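Local atomic coordinates of member of s1p family of ribosomal proteins (Pyrococcus furiosus, PDB entry 5YH1), a protein that probably acts as a nucleic-acid-binding exonuclease of the DHH family, this chain being the manganese-bound DHH part of a longer protein. Residues D65-T70 with L197-L202; A225-R230 with P234-Y239. All coordinates share one frame; numbering follows the deposited sequence.

Interaction 1. Residues D65-T70 with L197-L202. With MN (manganese (II) ion), chain F.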
ATOM      1  N   ASP A  65      -8.167 -12.426 -12.240  1.00 26.53           N
ATOM      2  CA  ASP A  65      -9.468 -13.074 -12.114  1.00 25.84           C
ATOM      3  C   ASP A  65      -9.341 -14.567 -12.387  1.00 25.35           C
ATOM      4  O   ASP A  65      -8.232 -15.073 -12.610  1.00 25.36           O
ATOM      5  CB  ASP A  65     -10.525 -12.389 -12.991  1.00 26.20           C
ATOM      6  CG  ASP A  65     -10.265 -12.531 -14.478  1.00 27.90           C
ATOM      7  OD1 ASP A  65      -9.257 -13.136 -14.909  1.00 30.15           O
ATOM      8  OD2 ASP A  65     -11.079 -11.987 -15.238  1.00 29.95           O
ATOM      9  N   THR A  66     -10.462 -15.275 -12.337  1.00 24.51           N
ATOM     10  CA  THR A  66     -10.436 -16.723 -12.420  1.00 24.44           C
ATOM     11  C   THR A  66      -9.711 -17.203 -13.677  1.00 22.59           C
ATOM     12  O   THR A  66      -8.820 -18.044 -13.589  1.00 20.91           O
ATOM     13  CB  THR A  66     -11.859 -17.322 -12.321  1.00 25.67           C
ATOM     14  OG1 THR A  66     -12.343 -17.161 -10.979  1.00 27.82           O
ATOM     15  CG2 THR A  66     -11.857 -18.810 -12.662  1.00 25.81           C
ATOM     16  N   ASP A  67     -10.069 -16.641 -14.826  1.00 22.46           N
ATOM     17  CA  ASP A  67      -9.461 -17.036 -16.110  1.00 23.67           C
ATOM     18  C   ASP A  67      -7.955 -16.754 -16.102  1.00 23.64           C
ATOM     19  O   ASP A  67      -7.147 -17.609 -16.477  1.00 22.93           O
ATOM     20  CB  ASP A  67     -10.160 -16.302 -17.259  1.00 24.25           C
ATOM     21  CG  ASP A  67      -9.634 -16.694 -18.638  1.00 24.88           C
ATOM     22  OD1 ASP A  67      -9.488 -17.902 -18.912  1.00 24.67           O
ATOM     23  OD2 ASP A  67      -9.384 -15.775 -19.456  1.00 24.92           O
ATOM     24  N   GLY A  68      -7.581 -15.566 -15.631  1.00 23.82           N
ATOM     25  CA  GLY A  68      -6.167 -15.187 -15.539  1.00 23.05           C
ATOM     26  C   GLY A  68      -5.340 -16.013 -14.574  1.00 22.38           C
ATOM     27  O   GLY A  68      -4.244 -16.449 -14.923  1.00 22.39           O
ATOM     28  N   TYR A  69      -5.851 -16.229 -13.360  1.00 22.06           N
ATOM     29  CA  TYR A  69      -5.157 -17.076 -12.388  1.00 22.07           C
ATOM     30  C   TYR A  69      -5.016 -18.480 -12.952  1.00 21.85           C
ATOM     31  O   TYR A  69      -3.946 -19.090 -12.891  1.00 21.24           O
ATOM     32  CB  TYR A  69      -5.897 -17.131 -11.033  1.00 22.26           C
ATOM     33  CG  TYR A  69      -5.464 -16.049 -10.065  1.00 22.36           C
ATOM     34  CD1 TYR A  69      -4.374 -16.234  -9.230  1.00 22.50           C
ATOM     35  CD2 TYR A  69      -6.139 -14.845  -9.988  1.00 23.08           C
ATOM     36  CE1 TYR A  69      -3.962 -15.235  -8.358  1.00 22.93           C
ATOM     37  CE2 TYR A  69      -5.741 -13.846  -9.105  1.00 23.27           C
ATOM     38  CZ  TYR A  69      -4.650 -14.046  -8.303  1.00 23.05           C
ATOM     39  OH  TYR A  69      -4.248 -13.056  -7.431  1.00 23.56           O
ATOM     40  N   THR A  70      -6.105 -19.003 -13.497  1.00 22.05           N
ATOM     41  CA  THR A  70      -6.072 -20.364 -14.042  1.00 23.14           C
ATOM     42  C   THR A  70      -5.001 -20.483 -15.131  1.00 22.46           C
ATOM     43  O   THR A  70      -4.203 -21.420 -15.135  1.00 22.16           O
ATOM     44  CB  THR A  70      -7.453 -20.781 -14.568  1.00 22.86           C
ATOM     45  OG1 THR A  70      -8.409 -20.628 -13.521  1.00 22.71           O
ATOM     46  CG2 THR A  70      -7.445 -22.229 -15.014  1.00 23.62           C
ATOM     47  N   LEU A 197     -12.802 -18.171 -26.713  1.00 25.66           N
ATOM     48  CA  LEU A 197     -11.636 -19.022 -26.447  1.00 25.28           C
ATOM     49  C   LEU A 197     -10.716 -18.253 -25.491  1.00 26.17           C
ATOM     50  O   LEU A 197      -9.965 -17.355 -25.907  1.00 24.58           O
ATOM     51  CB  LEU A 197     -10.915 -19.386 -27.746  1.00 25.01           C
ATOM     52  CG  LEU A 197      -9.793 -20.414 -27.652  1.00 25.22           C
ATOM     53  CD1 LEU A 197     -10.301 -21.770 -27.193  1.00 25.46           C
ATOM     54  CD2 LEU A 197      -9.103 -20.522 -28.996  1.00 26.72           C
ATOM     55  N   THR A 198     -10.784 -18.610 -24.210  1.00 25.93           N
ATOM     56  CA  THR A 198     -10.244 -17.766 -23.139  1.00 25.57           C
ATOM     57  C   THR A 198      -8.780 -18.053 -22.820  1.00 25.10           C
ATOM     58  O   THR A 198      -8.207 -19.055 -23.261  1.00 25.43           O
ATOM     59  CB  THR A 198     -11.081 -17.923 -21.850  1.00 25.41           C
ATOM     60  OG1 THR A 198     -10.797 -19.179 -21.225  1.00 24.95           O
ATOM     61  CG2 THR A 198     -12.563 -17.840 -22.169  1.00 25.65           C
ATOM     62  N   ALA A 199      -8.181 -17.184 -22.013  1.00 25.69           N
ATOM     63  CA  ALA A 199      -6.740 -17.266 -21.734  1.00 24.54           C
ATOM     64  C   ALA A 199      -6.355 -18.576 -21.078  1.00 23.65           C
ATOM     65  O   ALA A 199      -5.306 -19.135 -21.379  1.00 23.39           O
ATOM     66  CB  ALA A 199      -6.295 -16.092 -20.873  1.00 24.15           C
ATOM     67  N   GLY A 200      -7.206 -19.065 -20.180  1.00 24.14           N
ATOM     68  CA  GLY A 200      -6.948 -20.334 -19.499  1.00 24.14           C
ATOM     69  C   GLY A 200      -6.992 -21.533 -20.433  1.00 24.45           C
ATOM     70  O   GLY A 200      -6.296 -22.525 -20.215  1.00 25.74           O
HETATM   71  N   MSE A 201      -7.823 -21.448 -21.464  1.00 25.10           N
HETATM   72  CA  MSE A 201      -7.868 -22.475 -22.503  1.00 26.52           C
HETATM   73  C   MSE A 201      -6.576 -22.402 -23.273  1.00 25.40           C
HETATM   74  O   MSE A 201      -5.828 -23.379 -23.351  1.00 24.76           O
HETATM   75  CB  MSE A 201      -9.069 -22.277 -23.430  1.00 28.16           C
HETATM   76  CG  MSE A 201     -10.378 -22.620 -22.726  1.00 30.56           C
HETATM   77 SE   MSE A 201     -11.960 -22.013 -23.743  1.00 36.17          SE
HETATM   78  CE  MSE A 201     -13.046 -21.623 -22.149  1.00 34.64           C
ATOM     79  N   LEU A 202      -6.286 -21.235 -23.826  1.00 25.32           N
ATOM     80  CA  LEU A 202      -5.039 -21.034 -24.584  1.00 25.53           C
ATOM     81  C   LEU A 202      -3.796 -21.419 -23.790  1.00 24.67           C
ATOM     82  O   LEU A 202      -2.914 -22.116 -24.300  1.00 24.35           O
ATOM     83  CB  LEU A 202      -4.894 -19.576 -24.976  1.00 25.24           C
ATOM     84  CG  LEU A 202      -5.973 -19.024 -25.881  1.00 25.91           C
ATOM     85  CD1 LEU A 202      -5.884 -17.503 -25.927  1.00 26.24           C
ATOM     86  CD2 LEU A 202      -5.848 -19.634 -27.276  1.00 26.38           C
TER
HETATM   87 MN    MN F 805     -10.133 -13.804 -19.618  1.00 42.69          MN
HETATM   88  O   HOH W   1     -10.265 -13.145 -17.558  1.00 30.46           O
HETATM   89  O   HOH W   2     -11.354 -11.961 -19.873  1.00 34.42           O
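Asp67 OD1 is gripped by two donors from the start of helix 199-210. Thr198 OG1 gives its proton to Asp67 OD1 at 2.9 Å, and Gly200 N does the same to Asp67 OD1, also at 2.9 Å. The two reach the oxygen from opposite faces of the carboxylate plane, and the Gly200 bond is fairly straight (158°). The other oxygen, Asp67 OD2, takes a third bond from Ala199 N at 3.2 Å. This one is more bent, but it uses the syn lone pair of OD2. Asp67 OD2 is also bound to manganese at 2.1 Å. Both carboxylate oxygens are therefore engaged, and the group can hardly turn about its CB-CG bond.

The torsions serve this arrangement. With CG trans to the backbone N (chi1 -178°), the Asp67 side chain reaches the start of helix 199-210. Thr198 is the N-cap residue there, and its chi1 of 74° swings OG1 over to the carboxylate. The methyl of Ala199 packs on the metal-bound oxygen, with CB 3.4 Å from Asp67 OD2. Gly200 brings its backbone close; a side chain there would press on Asp67 OD1.

Asp65 is the N-cap of helix 66-86: Gly68 N donates to Asp65 OD1 at 3.0 Å. Asp65 OD2 accepts a bond at 2.7 Å from water 1, which is bound to manganese, so Asp65 belongs to the second shell. Asp137, His163 and Asp229 complete the metal site, together with two waters.

This is the manganese site of the DHH domain. The N terminus of helix 199-210 points its first amides at a metal-binding carboxylate. Its partial positive charge, with that of the ion, probably offsets the charge of the clustered aspartates.

Interaction 2. Residues A225-R230 with P234-Y239; sequences AGTGDR and PEFYQY. With MN (manganese (II) ion), chain F.
This is a largely buried van der Waals contact between two consecutive helices, where the ring of Phe236 in helix 234-245 lies against the backbone of helix 221-229. No hydrogen bond crosses it. The ring meets the chain where Gly226 joins Thr227: Phe236 CE1 is 3.6 Å from Gly226 C, and Phe236 CD1 is 3.8 Å from Gly226 CA. The carbonyl oxygen of Gly226 sits over one face of the ring. Thr227 OG1 lies in the ring plane at its edge, 3.8 Å from Phe236 CZ, while bonding to Ala223 O one turn back.

Phe236 extends to the other helix because CG stands opposite the backbone N (chi1 169°). The absence of a side chain at Gly226 allows this approach, since a CB there would clash with Phe236 CD1. With an alanine at Phe236, the backbone of Gly226 and OG1 of Thr227 would probably lose the ring that packs on them, leaving a gap.

The segment 225-230 also carries the metal ligand Asp229, whose OD2 binds manganese at 2.2 Å. A Schellman motif closes the C-terminal end of helix 221-229, with Arg230 at positive phi (57°). The Arg230 guanidinium forms a salt bridge to Asp352. Around the contact, helix 199-210 meets Phe236 and Tyr239 through Met201, a selenomethionine, helix 250-267 touches Thr227, and helix 66-86 lies against Ala225.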
ATOM      1  N   ALA A 225     -11.486 -22.063 -16.133  1.00 23.73           N
ATOM      2  CA  ALA A 225     -11.260 -20.761 -16.771  1.00 23.69           C
ATOM      3  C   ALA A 225     -12.469 -20.298 -17.566  1.00 24.96           C
ATOM      4  O   ALA A 225     -12.909 -19.149 -17.424  1.00 24.58           O
ATOM      5  CB  ALA A 225     -10.035 -20.827 -17.663  1.00 24.10           C
ATOM      6  N   GLY A 226     -13.018 -21.203 -18.386  1.00 25.15           N
ATOM      7  CA  GLY A 226     -14.219 -20.909 -19.180  1.00 24.04           C
ATOM      8  C   GLY A 226     -15.444 -20.603 -18.343  1.00 24.13           C
ATOM      9  O   GLY A 226     -16.273 -19.778 -18.722  1.00 23.70           O
ATOM     10  N   THR A 227     -15.561 -21.269 -17.197  1.00 24.33           N
ATOM     11  CA  THR A 227     -16.634 -20.971 -16.254  1.00 25.00           C
ATOM     12  C   THR A 227     -16.461 -19.557 -15.714  1.00 25.56           C
ATOM     13  O   THR A 227     -17.398 -18.765 -15.721  1.00 25.41           O
ATOM     14  CB  THR A 227     -16.672 -21.995 -15.102  1.00 25.01           C
ATOM     15  OG1 THR A 227     -16.845 -23.308 -15.651  1.00 23.75           O
ATOM     16  CG2 THR A 227     -17.804 -21.687 -14.140  1.00 25.05           C
ATOM     17  N   GLY A 228     -15.246 -19.227 -15.291  1.00 26.85           N
ATOM     18  CA  GLY A 228     -14.950 -17.875 -14.807  1.00 26.13           C
ATOM     19  C   GLY A 228     -15.325 -16.783 -15.788  1.00 26.30           C
ATOM     20  O   GLY A 228     -15.971 -15.808 -15.418  1.00 24.93           O
ATOM     21  N   ASP A 229     -14.927 -16.959 -17.048  1.00 26.92           N
ATOM     22  CA  ASP A 229     -15.196 -15.979 -18.106  1.00 27.80           C
ATOM     23  C   ASP A 229     -16.532 -16.173 -18.825  1.00 28.44           C
ATOM     24  O   ASP A 229     -16.841 -15.416 -19.747  1.00 26.01           O
ATOM     25  CB  ASP A 229     -14.067 -16.003 -19.152  1.00 29.21           C
ATOM     26  CG  ASP A 229     -12.964 -14.991 -18.868  1.00 30.75           C
ATOM     27  OD1 ASP A 229     -12.930 -14.373 -17.774  1.00 31.50           O
ATOM     28  OD2 ASP A 229     -12.106 -14.831 -19.756  1.00 32.98           O
ATOM     29  N   ARG A 230     -17.317 -17.173 -18.415  1.00 29.62           N
ATOM     30  CA  ARG A 230     -18.649 -17.420 -18.986  1.00 30.18           C
ATOM     31  C   ARG A 230     -18.604 -17.637 -20.498  1.00 27.06           C
ATOM     32  O   ARG A 230     -19.387 -17.070 -21.245  1.00 25.16           O
ATOM     33  CB  ARG A 230     -19.605 -16.279 -18.641  1.00 32.99           C
ATOM     34  CG  ARG A 230     -19.836 -16.108 -17.150  1.00 37.90           C
ATOM     35  CD  ARG A 230     -20.395 -14.734 -16.830  1.00 42.26           C
ATOM     36  NE  ARG A 230     -20.741 -14.646 -15.411  1.00 49.68           N
ATOM     37  CZ  ARG A 230     -21.918 -14.261 -14.913  1.00 52.53           C
ATOM     38  NH1 ARG A 230     -22.923 -13.876 -15.701  1.00 53.55           N
ATOM     39  NH2 ARG A 230     -22.088 -14.248 -13.596  1.00 54.38           N
ATOM     40  N   PRO A 234     -17.889 -23.702 -28.440  1.00 28.18           N
ATOM     41  CA  PRO A 234     -17.878 -25.150 -28.656  1.00 28.25           C
ATOM     42  C   PRO A 234     -16.674 -25.847 -28.019  1.00 27.15           C
ATOM     43  O   PRO A 234     -16.798 -26.967 -27.539  1.00 25.71           O
ATOM     44  CB  PRO A 234     -17.826 -25.270 -30.179  1.00 28.43           C
ATOM     45  CG  PRO A 234     -18.551 -24.067 -30.651  1.00 29.28           C
ATOM     46  CD  PRO A 234     -18.182 -22.970 -29.681  1.00 29.08           C
ATOM     47  N   GLU A 235     -15.521 -25.176 -28.008  1.00 26.40           N
ATOM     48  CA  GLU A 235     -14.343 -25.694 -27.312  1.00 25.32           C
ATOM     49  C   GLU A 235     -14.608 -25.895 -25.822  1.00 24.29           C
ATOM     50  O   GLU A 235     -14.120 -26.856 -25.234  1.00 22.99           O
ATOM     51  CB  GLU A 235     -13.138 -24.751 -27.482  1.00 26.25           C
ATOM     52  CG  GLU A 235     -12.573 -24.681 -28.897  1.00 26.11           C
ATOM     53  CD  GLU A 235     -13.176 -23.595 -29.759  1.00 26.17           C
ATOM     54  OE1 GLU A 235     -12.565 -23.285 -30.793  1.00 29.21           O
ATOM     55  OE2 GLU A 235     -14.239 -23.044 -29.433  1.00 25.48           O
ATOM     56  N   PHE A 236     -15.376 -24.986 -25.220  1.00 24.26           N
ATOM     57  CA  PHE A 236     -15.622 -25.008 -23.772  1.00 25.99           C
ATOM     58  C   PHE A 236     -16.402 -26.272 -23.410  1.00 26.93           C
ATOM     59  O   PHE A 236     -16.069 -26.977 -22.453  1.00 26.83           O
ATOM     60  CB  PHE A 236     -16.366 -23.734 -23.332  1.00 25.78           C
ATOM     61  CG  PHE A 236     -16.889 -23.763 -21.916  1.00 26.05           C
ATOM     62  CD1 PHE A 236     -16.024 -23.878 -20.835  1.00 26.28           C
ATOM     63  CD2 PHE A 236     -18.251 -23.622 -21.663  1.00 27.40           C
ATOM     64  CE1 PHE A 236     -16.502 -23.881 -19.533  1.00 26.38           C
ATOM     65  CE2 PHE A 236     -18.742 -23.622 -20.355  1.00 27.80           C
ATOM     66  CZ  PHE A 236     -17.862 -23.757 -19.288  1.00 27.44           C
ATOM     67  N   TYR A 237     -17.411 -26.574 -24.217  1.00 27.30           N
ATOM     68  CA  TYR A 237     -18.292 -27.700 -23.927  1.00 27.68           C
ATOM     69  C   TYR A 237     -17.546 -29.018 -24.051  1.00 27.07           C
ATOM     70  O   TYR A 237     -17.871 -29.963 -23.354  1.00 27.21           O
ATOM     71  CB  TYR A 237     -19.566 -27.621 -24.780  1.00 27.46           C
ATOM     72  CG  TYR A 237     -20.353 -26.366 -24.446  1.00 27.23           C
ATOM     73  CD1 TYR A 237     -20.954 -26.212 -23.192  1.00 28.40           C
ATOM     74  CD2 TYR A 237     -20.453 -25.318 -25.347  1.00 27.81           C
ATOM     75  CE1 TYR A 237     -21.657 -25.055 -22.861  1.00 27.63           C
ATOM     76  CE2 TYR A 237     -21.158 -24.157 -25.024  1.00 28.88           C
ATOM     77  CZ  TYR A 237     -21.755 -24.037 -23.781  1.00 28.52           C
ATOM     78  OH  TYR A 237     -22.452 -22.890 -23.460  1.00 31.22           O
ATOM     79  N   GLN A 238     -16.496 -29.057 -24.874  1.00 27.23           N
ATOM     80  CA  GLN A 238     -15.573 -30.197 -24.871  1.00 26.07           C
ATOM     81  C   GLN A 238     -14.672 -30.185 -23.634  1.00 26.40           C
ATOM     82  O   GLN A 238     -14.461 -31.226 -23.005  1.00 26.78           O
ATOM     83  CB  GLN A 238     -14.700 -30.204 -26.127  1.00 26.49           C
ATOM     84  CG  GLN A 238     -15.461 -30.360 -27.442  1.00 26.41           C
ATOM     85  CD  GLN A 238     -14.541 -30.226 -28.646  1.00 26.12           C
ATOM     86  OE1 GLN A 238     -13.704 -31.098 -28.907  1.00 26.09           O
ATOM     87  NE2 GLN A 238     -14.682 -29.134 -29.378  1.00 24.80           N
ATOM     88  N   TYR A 239     -14.106 -29.020 -23.309  1.00 26.00           N
ATOM     89  CA  TYR A 239     -13.198 -28.909 -22.154  1.00 25.38           C
ATOM     90  C   TYR A 239     -13.886 -29.382 -20.860  1.00 25.32           C
ATOM     91  O   TYR A 239     -13.255 -29.986 -20.008  1.00 25.31           O
ATOM     92  CB  TYR A 239     -12.681 -27.469 -21.981  1.00 24.78           C
ATOM     93  CG  TYR A 239     -11.527 -27.071 -22.888  1.00 23.71           C
ATOM     94  CD1 TYR A 239     -10.328 -27.778 -22.873  1.00 23.09           C
ATOM     95  CD2 TYR A 239     -11.622 -25.966 -23.730  1.00 23.95           C
ATOM     96  CE1 TYR A 239      -9.265 -27.408 -23.674  1.00 23.35           C
ATOM     97  CE2 TYR A 239     -10.556 -25.587 -24.545  1.00 24.00           C
ATOM     98  CZ  TYR A 239      -9.380 -26.311 -24.510  1.00 24.27           C
ATOM     99  OH  TYR A 239      -8.318 -25.960 -25.321  1.00 24.28           O
TER
HETATM  100 MN    MN F 805     -10.133 -13.804 -19.618  1.00 42.69          MN
HETATM  101  O   HOH W   1     -10.265 -13.145 -17.558  1.00 30.46           O
HETATM  102  O   HOH W   2     -11.354 -11.961 -19.873  1.00 34.42           O

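In the fold
From the N terminus, residues 65-70 open helix 66-86 just after strand 58-63 of the parallel sheet. Interaction 1 joins them to the start of helix 199-210, closing a long excursion that includes strands 97-102, 132-136, 158-161 and 183-185. Interaction 2 follows in series and closes only the short turn between helices 221-229 and 234-245; the two neither nest nor cross. The centres of interactions 1 and 2 are about 9 Å apart, and they touch. Asp67 and Asp229 bind the same manganese, which also holds two waters. Ala225 packs on Asp67, and selenomethionine Met201 packs on Gly226. Together they link helices 66-86, 199-210, 221-229 and 234-245 around and beside the metal site.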